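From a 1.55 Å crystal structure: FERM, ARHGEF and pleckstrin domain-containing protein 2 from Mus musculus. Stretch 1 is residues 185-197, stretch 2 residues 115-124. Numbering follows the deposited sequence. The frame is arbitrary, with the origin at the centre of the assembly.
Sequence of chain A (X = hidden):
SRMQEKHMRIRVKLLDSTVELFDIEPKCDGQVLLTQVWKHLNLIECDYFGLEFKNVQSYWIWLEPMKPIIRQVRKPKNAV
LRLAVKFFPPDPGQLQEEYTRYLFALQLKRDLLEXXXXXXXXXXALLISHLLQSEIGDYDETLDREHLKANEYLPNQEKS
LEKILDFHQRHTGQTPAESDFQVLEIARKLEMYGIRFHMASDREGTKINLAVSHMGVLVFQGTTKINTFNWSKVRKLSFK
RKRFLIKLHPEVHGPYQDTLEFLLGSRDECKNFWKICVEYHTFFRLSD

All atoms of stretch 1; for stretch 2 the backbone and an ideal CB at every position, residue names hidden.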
# COMPACT_ATOMS: atom_id res chain seq x y z
N GLU A 185 -7.50 3.20 -13.66
CA GLU A 185 -7.89 4.52 -14.15
C GLU A 185 -8.81 5.25 -13.18
O GLU A 185 -8.66 6.47 -12.94
CB GLU A 185 -8.57 4.37 -15.52
CG GLU A 185 -7.58 4.38 -16.65
CD GLU A 185 -6.79 5.69 -16.70
OE1 GLU A 185 -5.55 5.64 -16.75
OE2 GLU A 185 -7.43 6.76 -16.66
N ILE A 186 -9.76 4.51 -12.62
CA ILE A 186 -10.67 5.06 -11.62
C ILE A 186 -9.89 5.38 -10.34
O ILE A 186 -9.97 6.49 -9.81
CB ILE A 186 -11.80 4.07 -11.29
CG1 ILE A 186 -12.75 3.94 -12.48
CG2 ILE A 186 -12.55 4.52 -10.05
CD1 ILE A 186 -13.68 2.71 -12.40
N ALA A 187 -9.14 4.40 -9.84
CA ALA A 187 -8.45 4.55 -8.56
C ALA A 187 -7.42 5.67 -8.53
O ALA A 187 -7.27 6.34 -7.52
CB ALA A 187 -7.80 3.25 -8.17
N ARG A 188 -6.68 5.84 -9.62
CA ARG A 188 -5.52 6.74 -9.59
C ARG A 188 -5.93 8.19 -9.42
O ARG A 188 -5.09 9.03 -9.09
CB ARG A 188 -4.65 6.58 -10.84
CG ARG A 188 -5.22 7.25 -12.07
CD ARG A 188 -4.38 6.90 -13.28
NE ARG A 188 -4.82 7.64 -14.45
CZ ARG A 188 -4.32 8.82 -14.81
NH1 ARG A 188 -4.78 9.43 -15.89
NH2 ARG A 188 -3.35 9.37 -14.09
N LYS A 189 -7.21 8.50 -9.66
CA LYS A 189 -7.69 9.87 -9.47
C LYS A 189 -8.27 10.13 -8.08
O LYS A 189 -8.64 11.26 -7.76
CB LYS A 189 -8.74 10.24 -10.53
CG LYS A 189 -8.21 10.28 -11.96
CD LYS A 189 -7.20 11.40 -12.12
CE LYS A 189 -6.79 11.56 -13.57
NZ LYS A 189 -5.78 12.63 -13.73
N LEU A 190 -8.34 9.08 -7.26
CA LEU A 190 -8.89 9.20 -5.91
C LEU A 190 -7.86 9.83 -4.99
O LEU A 190 -6.68 9.50 -5.06
CB LEU A 190 -9.29 7.85 -5.35
CG LEU A 190 -10.34 7.14 -6.20
CD1 LEU A 190 -10.61 5.77 -5.62
CD2 LEU A 190 -11.61 7.99 -6.25
N GLU A 191 -8.32 10.73 -4.13
CA GLU A 191 -7.44 11.40 -3.19
C GLU A 191 -6.74 10.39 -2.30
O GLU A 191 -5.60 10.62 -1.87
CB GLU A 191 -8.24 12.39 -2.35
CG GLU A 191 -7.40 13.25 -1.42
CD GLU A 191 -8.23 14.35 -0.78
OE1 GLU A 191 -8.00 15.53 -1.10
OE2 GLU A 191 -9.12 14.02 0.03
N MET A 192 -7.40 9.27 -2.02
CA MET A 192 -6.82 8.27 -1.13
C MET A 192 -5.99 7.18 -1.83
O MET A 192 -5.52 6.24 -1.19
CB MET A 192 -7.91 7.63 -0.26
CG MET A 192 -8.53 8.62 0.76
SD MET A 192 -7.30 9.28 1.93
CE MET A 192 -6.92 7.81 2.86
N TYR A 193 -5.81 7.31 -3.14
CA TYR A 193 -4.98 6.37 -3.90
C TYR A 193 -3.57 6.29 -3.30
O TYR A 193 -2.87 7.29 -3.21
CB TYR A 193 -4.92 6.78 -5.38
CG TYR A 193 -3.87 6.06 -6.21
CD1 TYR A 193 -4.03 4.74 -6.59
CD2 TYR A 193 -2.71 6.70 -6.60
CE1 TYR A 193 -3.08 4.08 -7.34
CE2 TYR A 193 -1.74 6.06 -7.35
CZ TYR A 193 -1.93 4.75 -7.71
OH TYR A 193 -0.98 4.08 -8.45
N GLY A 194 -3.19 5.08 -2.90
CA GLY A 194 -1.88 4.81 -2.32
C GLY A 194 -1.64 5.39 -0.93
O GLY A 194 -0.52 5.34 -0.43
N ILE A 195 -2.68 5.92 -0.29
CA ILE A 195 -2.48 6.64 0.98
C ILE A 195 -2.54 5.72 2.19
O ILE A 195 -3.43 4.87 2.30
CB ILE A 195 -3.52 7.77 1.16
CG1 ILE A 195 -3.37 8.82 0.06
CG2 ILE A 195 -3.38 8.42 2.55
CD1 ILE A 195 -2.10 9.65 0.18
N ARG A 196 -1.57 5.87 3.10
CA ARG A 196 -1.59 5.22 4.40
C ARG A 196 -1.30 6.30 5.43
O ARG A 196 -0.31 7.04 5.31
CB ARG A 196 -0.53 4.11 4.48
CG ARG A 196 -0.84 2.88 3.64
CD ARG A 196 -0.33 3.00 2.21
NE ARG A 196 -0.52 1.75 1.46
CZ ARG A 196 -1.64 1.41 0.83
NH1 ARG A 196 -2.71 2.21 0.86
NH2 ARG A 196 -1.71 0.25 0.20
N PHE A 197 -2.19 6.43 6.41
CA PHE A 197 -2.06 7.46 7.44
C PHE A 197 -1.11 7.06 8.55
O PHE A 197 -1.07 5.90 8.98
CB PHE A 197 -3.43 7.73 8.07
CG PHE A 197 -4.35 8.55 7.20
CD1 PHE A 197 -3.88 9.22 6.09
CD2 PHE A 197 -5.68 8.69 7.54
CE1 PHE A 197 -4.73 10.00 5.31
CE2 PHE A 197 -6.53 9.47 6.77
CZ PHE A 197 -6.05 10.11 5.66
N UNK A 115 -10.79 -0.66 3.81
CA UNK A 115 -11.26 0.69 4.09
C UNK A 115 -10.14 1.73 4.13
O UNK A 115 -10.23 2.74 4.84
CB UNK A 115 -12.01 0.70 5.42
N UNK A 116 -9.08 1.47 3.37
CA UNK A 116 -8.01 2.44 3.17
C UNK A 116 -8.31 3.35 1.99
O UNK A 116 -8.10 4.56 2.04
CB UNK A 116 -6.67 1.73 2.96
N UNK A 117 -8.79 2.74 0.91
CA UNK A 117 -9.16 3.46 -0.29
C UNK A 117 -10.61 3.85 -0.15
O UNK A 117 -11.49 3.00 -0.28
CB UNK A 117 -8.92 2.63 -1.55
N UNK A 118 -10.88 5.12 0.15
CA UNK A 118 -12.26 5.54 0.28
C UNK A 118 -12.67 6.39 -0.93
O UNK A 118 -11.83 6.94 -1.63
CB UNK A 118 -12.46 6.32 1.58
N UNK A 119 -13.97 6.44 -1.19
CA UNK A 119 -14.50 7.12 -2.36
C UNK A 119 -16.01 7.11 -2.23
O UNK A 119 -16.55 6.52 -1.29
CB UNK A 119 -14.04 6.46 -3.66
N UNK A 120 -16.69 7.76 -3.17
CA UNK A 120 -18.14 7.82 -3.12
C UNK A 120 -18.74 6.43 -3.30
O UNK A 120 -18.07 5.52 -3.80
CB UNK A 120 -18.67 8.78 -4.19
N UNK A 121 -19.99 6.26 -2.90
CA UNK A 121 -20.67 4.98 -3.00
C UNK A 121 -20.73 4.47 -4.43
O UNK A 121 -20.45 3.29 -4.69
CB UNK A 121 -22.09 5.09 -2.43
N UNK A 122 -21.10 5.33 -5.37
CA UNK A 122 -21.16 4.90 -6.76
C UNK A 122 -19.80 4.49 -7.27
O UNK A 122 -19.66 3.49 -7.97
CB UNK A 122 -21.73 6.01 -7.64
N UNK A 123 -18.77 5.25 -6.90
CA UNK A 123 -17.44 4.94 -7.38
C UNK A 123 -16.91 3.60 -6.84
O UNK A 123 -16.24 2.84 -7.56
CB UNK A 123 -16.48 6.07 -7.00
N UNK A 124 -17.21 3.32 -5.57
CA UNK A 124 -16.84 2.04 -4.99
C UNK A 124 -17.51 0.91 -5.75
O UNK A 124 -16.88 -0.10 -6.08
CB UNK A 124 -17.22 1.99 -3.51

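Position 115 has a positive phi (64°) and nothing of stretch 1 within reach of its ideal CB. Such a backbone favours glycine, with asparagine a common alternative. The deposited residue is Glu115, which closes the preceding helix in a Schellman motif and extends clear of stretch 1.

At position 116 the CA-to-CB bond points sideways, and the ideal CB lies 4.5 Å from Arg196 NH1 and 4.6 Å from Ile195 O. A long chain could run beside the guanidinium, whether aliphatic, aromatic or acidic. The residue is Arg116: its CD covers one face of the Arg196 guanidinium, 4.2 Å from Arg196 NH1, so the methylene part of one arginine packs on the other. Its carbonyl O accepts from water 1 at 3.0 Å, and the same water donates weakly to Ile195 O at 3.4 Å.

Position 117 also points sideways, but Leu190 CD1 (5.4 Å from the ideal CB), the CB of Ala187 and the turn at Met192 leave an apolar hollow nearby. A branched aliphatic chain or methionine would suit it. Leu117, with chi1 t and chi2 p, brings CD1 to 3.9 Å from Leu190 CD1 and 3.7 Å from Met192 O, while CD2 lies 4.5 Å from Ala187 CB.

The ideal CB of 118 is 4.6 Å from Met192 CG, and the direction is sideways. A small or medium residue, polar or not, fits. Thr118 sets OG1 3.5 Å from Met192 CG, a van der Waals contact. Its carbonyl O accepts from water 2 at 2.7 Å, and Met192 N donates to that water at 3.0 Å, so the water joins the two backbones where no direct hydrogen bond does.

Position 119 is extended, its ideal CB already 3.9 Å from Leu190 CD2. Alanine, serine, cysteine or valine are plausible here. In Cys119 the CB itself makes the apolar contact, 3.9 Å from Leu190 CD2.

Position 120 precedes a helix, with psi at 161°, and does not reach stretch 1; serine, threonine, aspartate or asparagine would cap. Thr120 does so, its OG1 accepting a weak bond from the N of residue 123 at 3.4 Å.

Positions 121 and 122, in the first turn and out of reach, tolerate many residues; they are Ala121 and Asn122.

Position 123 points toward Ile186 CG2 and Leu190 CD2, over 5 Å from its ideal CB, inviting a modest apolar group. Thr123 supplies a methyl: CG2 lies 3.7 Å from Ile186 CG2 and 4.4 Å from Leu190 CD2.

Position 124 points away, leaving its choice open from this side; it is Ala124.

Stretch 2 (115-124) ERLTCTANTA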
# COMPACT_ATOMS: atom_id res chain seq x y z
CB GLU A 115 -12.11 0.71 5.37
CG GLU A 115 -13.26 -0.30 5.31
CD GLU A 115 -14.12 -0.28 6.56
OE1 GLU A 115 -15.09 0.50 6.58
OE2 GLU A 115 -13.82 -1.04 7.50
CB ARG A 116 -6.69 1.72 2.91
CG ARG A 116 -6.23 0.87 4.09
CD ARG A 116 -4.88 0.22 3.83
NE ARG A 116 -4.80 -1.07 4.49
CZ ARG A 116 -4.59 -1.23 5.79
NH1 ARG A 116 -4.42 -0.17 6.57
NH2 ARG A 116 -4.53 -2.45 6.31
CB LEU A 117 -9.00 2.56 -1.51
CG LEU A 117 -9.16 3.23 -2.88
CD1 LEU A 117 -8.13 4.31 -3.02
CD2 LEU A 117 -9.05 2.23 -4.02
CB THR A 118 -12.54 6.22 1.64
OG1 THR A 118 -11.50 7.16 1.94
CG2 THR A 118 -12.59 5.17 2.75
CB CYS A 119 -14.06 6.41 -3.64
SG CYS A 119 -14.41 4.65 -3.72
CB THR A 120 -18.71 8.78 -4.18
OG1 THR A 120 -18.31 8.35 -5.49
CG2 THR A 120 -18.24 10.20 -3.94
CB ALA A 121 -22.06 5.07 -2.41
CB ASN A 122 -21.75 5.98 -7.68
CG ASN A 122 -23.26 5.91 -7.77
OD1 ASN A 122 -23.82 4.90 -8.17
ND2 ASN A 122 -23.92 7.00 -7.42
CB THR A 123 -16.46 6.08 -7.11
OG1 THR A 123 -16.94 7.23 -7.81
CG2 THR A 123 -15.07 5.73 -7.62
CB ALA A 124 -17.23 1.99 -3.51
O HOH W 1 -6.14 5.03 4.30
O HOH W 2 -10.37 9.15 -2.07
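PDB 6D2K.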